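PDB 5EUH: putative GGDEF domain membrane protein from Pseudomonas fluorescens, which probably makes the second messenger 3',3'-c-di-GMP from two GTP molecules through the GGDEF domain that forms this chain. Local coordinates for residues L19-W23 / I136-L142; V65-N69 / H103-V108; I125-T129 / L141-A145. One frame throughout, in Å; residues are numbered along the deposited sequence.

Contact 1: residues L19-W23 / I136-L142; sequences LRHEW and ISLEQLL. With SO4 (sulfate ion), chain F.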
loop_
_atom_site.group_PDB
_atom_site.type_symbol
_atom_site.label_atom_id
_atom_site.label_comp_id
_atom_site.label_asym_id
_atom_site.label_seq_id
_atom_site.Cartn_x
_atom_site.Cartn_y
_atom_site.Cartn_z
ATOM N N LEU A 19 -7.223 -9.044 7.560
ATOM C CA LEU A 19 -8.100 -7.881 7.587
ATOM C C LEU A 19 -9.474 -8.226 8.143
ATOM O O LEU A 19 -10.100 -7.389 8.801
ATOM C CB LEU A 19 -8.221 -7.286 6.186
ATOM C CG LEU A 19 -9.055 -6.015 6.047
ATOM C CD1 LEU A 19 -8.551 -4.931 6.987
ATOM C CD2 LEU A 19 -9.024 -5.536 4.611
ATOM N N ARG A 20 -9.960 -9.444 7.893
ATOM C CA ARG A 20 -11.242 -9.848 8.456
ATOM C C ARG A 20 -11.175 -9.921 9.975
ATOM O O ARG A 20 -12.100 -9.481 10.666
ATOM C CB ARG A 20 -11.677 -11.192 7.875
ATOM C CG ARG A 20 -12.209 -11.108 6.459
ATOM C CD ARG A 20 -12.872 -12.408 6.042
ATOM N NE ARG A 20 -11.907 -13.482 5.842
ATOM C CZ ARG A 20 -11.393 -13.808 4.661
ATOM N NH1 ARG A 20 -11.755 -13.142 3.575
ATOM N NH2 ARG A 20 -10.520 -14.801 4.567
ATOM N N HIS A 21 -10.086 -10.474 10.513
ATOM C CA HIS A 21 -9.933 -10.551 11.961
ATOM C C HIS A 21 -9.666 -9.177 12.560
ATOM O O HIS A 21 -10.234 -8.826 13.600
ATOM C CB HIS A 21 -8.813 -11.527 12.314
ATOM C CG HIS A 21 -9.166 -12.958 12.058
ATOM N ND1 HIS A 21 -8.281 -13.859 11.507
ATOM C CD2 HIS A 21 -10.311 -13.645 12.280
ATOM C CE1 HIS A 21 -8.867 -15.038 11.398
ATOM N NE2 HIS A 21 -10.100 -14.935 11.861
ATOM N N GLU A 22 -8.810 -8.382 11.918
ATOM C CA GLU A 22 -8.568 -7.025 12.390
ATOM C C GLU A 22 -9.810 -6.155 12.270
ATOM O O GLU A 22 -9.911 -5.137 12.963
ATOM C CB GLU A 22 -7.413 -6.399 11.612
ATOM C CG GLU A 22 -6.722 -5.277 12.353
ATOM C CD GLU A 22 -6.012 -5.763 13.601
ATOM O OE1 GLU A 22 -6.267 -5.205 14.688
ATOM O OE2 GLU A 22 -5.193 -6.698 13.493
ATOM N N TRP A 23 -10.753 -6.533 11.408
ATOM C CA TRP A 23 -12.006 -5.795 11.289
ATOM C C TRP A 23 -12.861 -5.962 12.537
ATOM O O TRP A 23 -13.253 -4.977 13.173
ATOM C CB TRP A 23 -12.767 -6.260 10.047
ATOM C CG TRP A 23 -14.154 -5.720 9.968
ATOM C CD1 TRP A 23 -15.311 -6.394 10.214
ATOM C CD2 TRP A 23 -14.534 -4.382 9.633
ATOM N NE1 TRP A 23 -16.387 -5.563 10.050
ATOM C CE2 TRP A 23 -15.936 -4.320 9.692
ATOM C CE3 TRP A 23 -13.821 -3.231 9.286
ATOM C CZ2 TRP A 23 -16.643 -3.155 9.416
ATOM C CZ3 TRP A 23 -14.523 -2.077 9.014
ATOM C CH2 TRP A 23 -15.920 -2.046 9.080
ATOM N N ILE A 136 -19.836 2.108 7.721
ATOM C CA ILE A 136 -19.465 1.349 6.533
ATOM C C ILE A 136 -19.128 -0.081 6.929
ATOM O O ILE A 136 -18.999 -0.397 8.117
ATOM C CB ILE A 136 -18.285 2.005 5.795
ATOM C CG1 ILE A 136 -17.012 1.899 6.630
ATOM C CG2 ILE A 136 -18.603 3.455 5.478
ATOM C CD1 ILE A 136 -15.785 2.422 5.927
ATOM N N SER A 137 -18.987 -0.951 5.939
ATOM C CA SER A 137 -18.622 -2.341 6.145
ATOM C C SER A 137 -17.185 -2.559 5.687
ATOM O O SER A 137 -16.492 -1.632 5.262
ATOM C CB SER A 137 -19.584 -3.267 5.402
ATOM O OG SER A 137 -19.404 -3.160 4.004
ATOM N N LEU A 138 -16.736 -3.811 5.778
ATOM C CA LEU A 138 -15.373 -4.123 5.370
ATOM C C LEU A 138 -15.220 -4.038 3.859
ATOM O O LEU A 138 -14.182 -3.592 3.358
ATOM C CB LEU A 138 -14.980 -5.507 5.882
ATOM C CG LEU A 138 -13.519 -5.912 5.683
ATOM C CD1 LEU A 138 -12.590 -4.884 6.312
ATOM C CD2 LEU A 138 -13.277 -7.292 6.265
ATOM N N GLU A 139 -16.245 -4.457 3.115
ATOM C CA GLU A 139 -16.188 -4.357 1.662
ATOM C C GLU A 139 -16.179 -2.903 1.216
ATOM O O GLU A 139 -15.495 -2.547 0.250
ATOM C CB GLU A 139 -17.365 -5.104 1.041
ATOM C CG GLU A 139 -17.347 -5.132 -0.473
ATOM C CD GLU A 139 -18.595 -5.761 -1.050
ATOM O OE1 GLU A 139 -19.538 -6.025 -0.275
ATOM O OE2 GLU A 139 -18.633 -5.994 -2.276
ATOM N N GLN A 140 -16.929 -2.047 1.911
ATOM C CA GLN A 140 -16.916 -0.626 1.593
ATOM C C GLN A 140 -15.587 0.017 1.966
ATOM O O GLN A 140 -15.155 0.968 1.306
ATOM C CB GLN A 140 -18.075 0.075 2.300
ATOM C CG GLN A 140 -19.416 -0.591 2.052
ATOM C CD GLN A 140 -20.586 0.223 2.556
ATOM O OE1 GLN A 140 -20.787 0.368 3.762
ATOM N NE2 GLN A 140 -21.370 0.760 1.632
ATOM N N LEU A 141 -14.927 -0.489 3.009
ATOM C CA LEU A 141 -13.617 0.028 3.390
ATOM C C LEU A 141 -12.571 -0.297 2.331
ATOM O O LEU A 141 -11.761 0.559 1.959
ATOM C CB LEU A 141 -13.205 -0.546 4.744
ATOM C CG LEU A 141 -11.901 -0.013 5.334
ATOM C CD1 LEU A 141 -12.105 1.381 5.895
ATOM C CD2 LEU A 141 -11.372 -0.953 6.396
ATOM N N LEU A 142 -12.569 -1.538 1.841
ATOM C CA LEU A 142 -11.655 -1.910 0.768
ATOM C C LEU A 142 -11.993 -1.178 -0.523
ATOM O O LEU A 142 -11.095 -0.814 -1.291
ATOM C CB LEU A 142 -11.694 -3.420 0.549
ATOM C CG LEU A 142 -10.979 -4.287 1.583
ATOM C CD1 LEU A 142 -11.802 -5.522 1.902
ATOM C CD2 LEU A 142 -9.608 -4.681 1.062
HETATM S S SO4 F . -11.504 -16.515 8.128
HETATM O O1 SO4 F . -11.928 -15.360 8.913
HETATM O O2 SO4 F . -10.544 -17.298 8.900
HETATM O O3 SO4 F . -12.664 -17.341 7.808
HETATM O O4 SO4 F . -10.877 -16.059 6.893
#
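This is an apolar helix-helix contact on one side of the central sheet, between helix 12-29 and the start of helix 138-154. The axes of segments 19-23 and 138-142 approach to 11.6 Å, with 118° between their N-to-C directions, and 356 Å² is buried with no hydrogen bond across. W23 and L138 give up the largest areas, 103 and 98 Å². L138 CB sits 4.0 Å from the centroid of the W23 five-membered ring, 14° off its normal, a CH-pi contact over the face, while L138 CD1 reaches W23 CE3 at 3.6 Å. One turn earlier L19 extends the seam: its CG meets L138 CD1 and its CD2 meets L142 CD2, both at 3.7 Å. At the solvent edge R20 holds a sulfate, probably from the crystallisation liquor, through NE and NH2 to O4 (3.0 and 2.7 Å). W23 thus packs on a helix start closed by a capping box, S137 N donating to Q140 OE1 (3.1 Å) and Q140 N weakly to S137 OG (3.4 Å).

Contact 2: residues V65-N69 / H103-V108; sequences VITTN and HIRAAV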
loop_
_atom_site.group_PDB
_atom_site.type_symbol
_atom_site.label_atom_id
_atom_site.label_comp_id
_atom_site.label_asym_id
_atom_site.label_seq_id
_atom_site.Cartn_x
_atom_site.Cartn_y
_atom_site.Cartn_z
ATOM N N VAL A 65 10.754 -0.488 0.928
ATOM C CA VAL A 65 10.420 0.865 1.368
ATOM C C VAL A 65 9.188 0.842 2.263
ATOM O O VAL A 65 9.143 1.512 3.304
ATOM C CB VAL A 65 10.214 1.788 0.154
ATOM C CG1 VAL A 65 9.571 3.095 0.585
ATOM C CG2 VAL A 65 11.536 2.042 -0.545
ATOM N N ILE A 66 8.168 0.076 1.873
ATOM C CA ILE A 66 6.935 0.018 2.654
ATOM C C ILE A 66 7.206 -0.586 4.025
ATOM O O ILE A 66 6.832 -0.019 5.059
ATOM C CB ILE A 66 5.857 -0.775 1.896
ATOM C CG1 ILE A 66 5.611 -0.164 0.518
ATOM C CG2 ILE A 66 4.564 -0.817 2.694
ATOM C CD1 ILE A 66 4.716 -1.002 -0.360
ATOM N N THR A 67 7.866 -1.745 4.054
ATOM C CA THR A 67 8.164 -2.397 5.324
ATOM C C THR A 67 9.097 -1.567 6.194
ATOM O O THR A 67 9.107 -1.744 7.415
ATOM C CB THR A 67 8.772 -3.776 5.076
ATOM O OG1 THR A 67 9.980 -3.637 4.320
ATOM C CG2 THR A 67 7.799 -4.655 4.309
ATOM N N THR A 68 9.886 -0.673 5.596
ATOM C CA THR A 68 10.702 0.247 6.379
ATOM C C THR A 68 9.859 1.339 7.025
ATOM O O THR A 68 10.262 1.902 8.048
ATOM C CB THR A 68 11.787 0.861 5.489
ATOM O OG1 THR A 68 12.582 -0.186 4.922
ATOM C CG2 THR A 68 12.700 1.789 6.275
ATOM N N ASN A 69 8.684 1.625 6.475
ATOM C CA ASN A 69 7.799 2.640 7.017
ATOM C C ASN A 69 6.598 2.055 7.731
ATOM O O ASN A 69 5.789 2.813 8.270
ATOM C CB ASN A 69 7.331 3.576 5.906
ATOM C CG ASN A 69 8.453 4.419 5.355
ATOM O OD1 ASN A 69 8.710 5.514 5.840
ATOM N ND2 ASN A 69 9.129 3.915 4.337
ATOM N N HIS A 103 5.698 9.334 3.377
ATOM C CA HIS A 103 7.042 8.790 3.539
ATOM C C HIS A 103 7.333 7.731 2.483
ATOM O O HIS A 103 8.422 7.702 1.898
ATOM C CB HIS A 103 7.208 8.200 4.939
ATOM C CG HIS A 103 7.352 9.226 6.021
ATOM N ND1 HIS A 103 7.813 10.500 5.783
ATOM C CD2 HIS A 103 7.101 9.155 7.350
ATOM C CE1 HIS A 103 7.835 11.176 6.921
ATOM N NE2 HIS A 103 7.408 10.383 7.884
ATOM N N ILE A 104 6.371 6.839 2.239
ATOM C CA ILE A 104 6.563 5.780 1.250
ATOM C C ILE A 104 6.665 6.376 -0.147
ATOM O O ILE A 104 7.542 6.008 -0.937
ATOM C CB ILE A 104 5.421 4.751 1.338
ATOM C CG1 ILE A 104 5.461 4.014 2.676
ATOM C CG2 ILE A 104 5.507 3.759 0.191
ATOM C CD1 ILE A 104 4.381 2.970 2.818
ATOM N N ARG A 105 5.763 7.304 -0.474
ATOM C CA ARG A 105 5.776 7.912 -1.799
ATOM C C ARG A 105 7.078 8.660 -2.046
ATOM O O ARG A 105 7.719 8.490 -3.089
ATOM C CB ARG A 105 4.582 8.852 -1.961
ATOM C CG ARG A 105 4.467 9.441 -3.353
ATOM C CD ARG A 105 3.723 10.762 -3.348
ATOM N NE ARG A 105 4.446 11.794 -2.612
ATOM C CZ ARG A 105 5.569 12.362 -3.037
ATOM N NH1 ARG A 105 6.107 11.990 -4.188
ATOM N NH2 ARG A 105 6.162 13.296 -2.307
ATOM N N ALA A 106 7.489 9.495 -1.089
ATOM C CA ALA A 106 8.701 10.285 -1.266
ATOM C C ALA A 106 9.932 9.397 -1.382
ATOM O O ALA A 106 10.841 9.684 -2.168
ATOM C CB ALA A 106 8.857 11.272 -0.111
ATOM N N ALA A 107 9.977 8.308 -0.612
ATOM C CA ALA A 107 11.149 7.439 -0.632
ATOM C C ALA A 107 11.286 6.719 -1.966
ATOM O O ALA A 107 12.401 6.548 -2.473
ATOM C CB ALA A 107 11.076 6.436 0.517
ATOM N N VAL A 108 10.167 6.283 -2.546
ATOM C CA VAL A 108 10.213 5.612 -3.841
ATOM C C VAL A 108 10.660 6.582 -4.926
ATOM O O VAL A 108 11.419 6.218 -5.832
ATOM C CB VAL A 108 8.840 4.994 -4.161
ATOM C CG1 VAL A 108 8.819 4.421 -5.572
ATOM C CG2 VAL A 108 8.492 3.929 -3.139
#
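V65, I66 and N69 of segment 65-69 pack against helix 94-109 at H103, I104, A107 and V108. The segment axes come within 9.4 Å at 141°, and the closest CA pair is I66 and I104 at 5.9 Å. V65 (chi1 t) sends CG1 between three residues: 3.7 Å to A107 CB, 4.0 Å to V108 CG2 and 4.1 Å to I104 CG2. The CA-to-CB bond of I104 points sideways, yet its m,t rotamer carries CD1 back to 3.8 Å from I66 CG2, and its CG1 lies 3.8 Å from N69 CB; with 78 Å² covered, it loses more area here than any other residue. N69 (chi1 m, chi2 -90°) turns its amide back to the preceding turn, ND2 donating to V65 O at 2.6 Å. N69 OD1 then lies 3.2 Å from H103 CB, on helix 94-109. No hydrogen bond crosses the interface. N69 also touches the bound c-di-GMP, so the packing reaches the ligand pocket at this end. Helices 52-69 and 94-109 both lie on the central sheet: I66 and I104 rest on I38 of strand 33-40, and I66 also meets F85 and V87 of strand 84-90.

Contact 3: residues I125-T129 / L141-A145; sequences IGIST and LLFAA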
loop_
_atom_site.group_PDB
_atom_site.type_symbol
_atom_site.label_atom_id
_atom_site.label_comp_id
_atom_site.label_asym_id
_atom_site.label_seq_id
_atom_site.Cartn_x
_atom_site.Cartn_y
_atom_site.Cartn_z
ATOM N N ILE A 125 -0.987 6.085 -4.219
ATOM C CA ILE A 125 -1.452 5.535 -2.952
ATOM C C ILE A 125 -2.877 6.004 -2.699
ATOM O O ILE A 125 -3.175 7.197 -2.822
ATOM C CB ILE A 125 -0.530 5.945 -1.787
ATOM C CG1 ILE A 125 0.883 5.399 -2.003
ATOM C CG2 ILE A 125 -1.080 5.443 -0.464
ATOM C CD1 ILE A 125 1.868 5.818 -0.944
ATOM N N GLY A 126 -3.747 5.072 -2.344
ATOM C CA GLY A 126 -5.100 5.389 -1.903
ATOM C C GLY A 126 -5.304 4.949 -0.483
ATOM O O GLY A 126 -4.844 3.875 -0.077
ATOM N N ILE A 127 -6.003 5.773 0.302
ATOM C CA ILE A 127 -6.192 5.550 1.727
ATOM C C ILE A 127 -7.680 5.552 2.045
ATOM O O ILE A 127 -8.425 6.420 1.576
ATOM C CB ILE A 127 -5.470 6.621 2.573
ATOM C CG1 ILE A 127 -4.035 6.827 2.093
ATOM C CG2 ILE A 127 -5.502 6.248 4.048
ATOM C CD1 ILE A 127 -3.231 7.727 2.993
ATOM N N SER A 128 -8.108 4.580 2.847
ATOM C CA SER A 128 -9.421 4.585 3.474
ATOM C C SER A 128 -9.241 4.327 4.963
ATOM O O SER A 128 -8.223 3.787 5.398
ATOM C CB SER A 128 -10.360 3.540 2.860
ATOM O OG SER A 128 -9.893 2.228 3.100
ATOM N N THR A 129 -10.238 4.723 5.750
ATOM C CA THR A 129 -10.121 4.657 7.202
ATOM C C THR A 129 -11.489 4.449 7.828
ATOM O O THR A 129 -12.419 5.217 7.563
ATOM C CB THR A 129 -9.489 5.933 7.764
ATOM O OG1 THR A 129 -8.230 6.169 7.125
ATOM C CG2 THR A 129 -9.277 5.811 9.265
ATOM N N LEU A 141 -14.927 -0.489 3.009
ATOM C CA LEU A 141 -13.617 0.028 3.390
ATOM C C LEU A 141 -12.571 -0.297 2.331
ATOM O O LEU A 141 -11.761 0.559 1.959
ATOM C CB LEU A 141 -13.205 -0.546 4.744
ATOM C CG LEU A 141 -11.901 -0.013 5.334
ATOM C CD1 LEU A 141 -12.105 1.381 5.895
ATOM C CD2 LEU A 141 -11.372 -0.953 6.396
ATOM N N LEU A 142 -12.569 -1.538 1.841
ATOM C CA LEU A 142 -11.655 -1.910 0.768
ATOM C C LEU A 142 -11.993 -1.178 -0.523
ATOM O O LEU A 142 -11.095 -0.814 -1.291
ATOM C CB LEU A 142 -11.694 -3.420 0.549
ATOM C CG LEU A 142 -10.979 -4.287 1.583
ATOM C CD1 LEU A 142 -11.802 -5.522 1.902
ATOM C CD2 LEU A 142 -9.608 -4.681 1.062
ATOM N N PHE A 143 -13.284 -0.956 -0.776
ATOM C CA PHE A 143 -13.694 -0.268 -1.995
ATOM C C PHE A 143 -13.208 1.174 -2.005
ATOM O O PHE A 143 -12.769 1.682 -3.043
ATOM C CB PHE A 143 -15.215 -0.326 -2.140
ATOM C CG PHE A 143 -15.721 0.171 -3.464
ATOM C CD1 PHE A 143 -16.019 1.510 -3.651
ATOM C CD2 PHE A 143 -15.912 -0.704 -4.517
ATOM C CE1 PHE A 143 -16.486 1.967 -4.866
ATOM C CE2 PHE A 143 -16.381 -0.251 -5.732
ATOM C CZ PHE A 143 -16.668 1.085 -5.907
ATOM N N ALA A 144 -13.278 1.853 -0.858
ATOM C CA ALA A 144 -12.873 3.252 -0.805
ATOM C C ALA A 144 -11.374 3.420 -1.015
ATOM O O ALA A 144 -10.930 4.480 -1.467
ATOM C CB ALA A 144 -13.295 3.869 0.526
ATOM N N ALA A 145 -10.581 2.398 -0.694
ATOM C CA ALA A 145 -9.137 2.519 -0.849
ATOM C C ALA A 145 -8.704 2.298 -2.292
ATOM O O ALA A 145 -7.817 3.000 -2.787
ATOM C CB ALA A 145 -8.421 1.543 0.082
#
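S128 carries the contact, with 75 Å² covered, more than any other residue of strand 125-129 or helix segment 141-145. Its CA-to-CB bond points toward the helix, and its p rotamer (chi1 65°) brings S128 OG to 2.8 Å from L141 O, to which it donates the one hydrogen bond across the interface. Within the helix, L141 O also accepts a weak bond from A145 N (3.4 Å). S128 OG also sits 3.4 Å from A145 CB, and S128 CB is 3.8 Å from A144 CB, so serine joins a polar tie to close packing.

A145 follows with 54 Å². S128 and A145 have the closest CA pair, 4.8 Å apart, and the axes approach to 6.8 Å at 151°, a tight fit between small residues. Beside them G126 CA stands 3.7 Å from A145 O; an ideal CB on G126 would fall 2.4 Å from that oxygen and clash. The pairing is that of a beta-alpha-beta unit, in which strand 123-130 passes through helix 138-154 to strand 160-162, the helix running nearly antiparallel to the strand it packs on.

L141 loses 48 Å². Although its CA-to-CB bond points sideways, L141 CD1 comes back to 3.7 Å from T129 C and from S128 OG. The neighbouring strand 33-40 widens this face: S128 and L141 touch L35 and A145 touches M37. I127 points its CA-to-CB bond away from helix 138-154 and meets A97 and A101 of helix 94-109.

Contacts 1 and 3 share L141 and L142 of helix 138-154, their centres about 10 Å apart on the same side of the chain's centre. Contact 3 is buried (five of its seven touching residues) and includes a side-chain-to-backbone hydrogen bond; contact 1, partly buried, its centre about 16 Å from that of the chain, relies on aromatic and aliphatic packing. Contact 2, also partly buried, lies across the chain's centre from both, its centre about 24 Å from that of contact 1, the nearest atoms about 14 Å apart, and alone includes a ligand-pocket residue. It packs on contact 3, R105 N lying 4.2 Å from I125 CD1. Hydrogen bonds cross neither helix-helix interface.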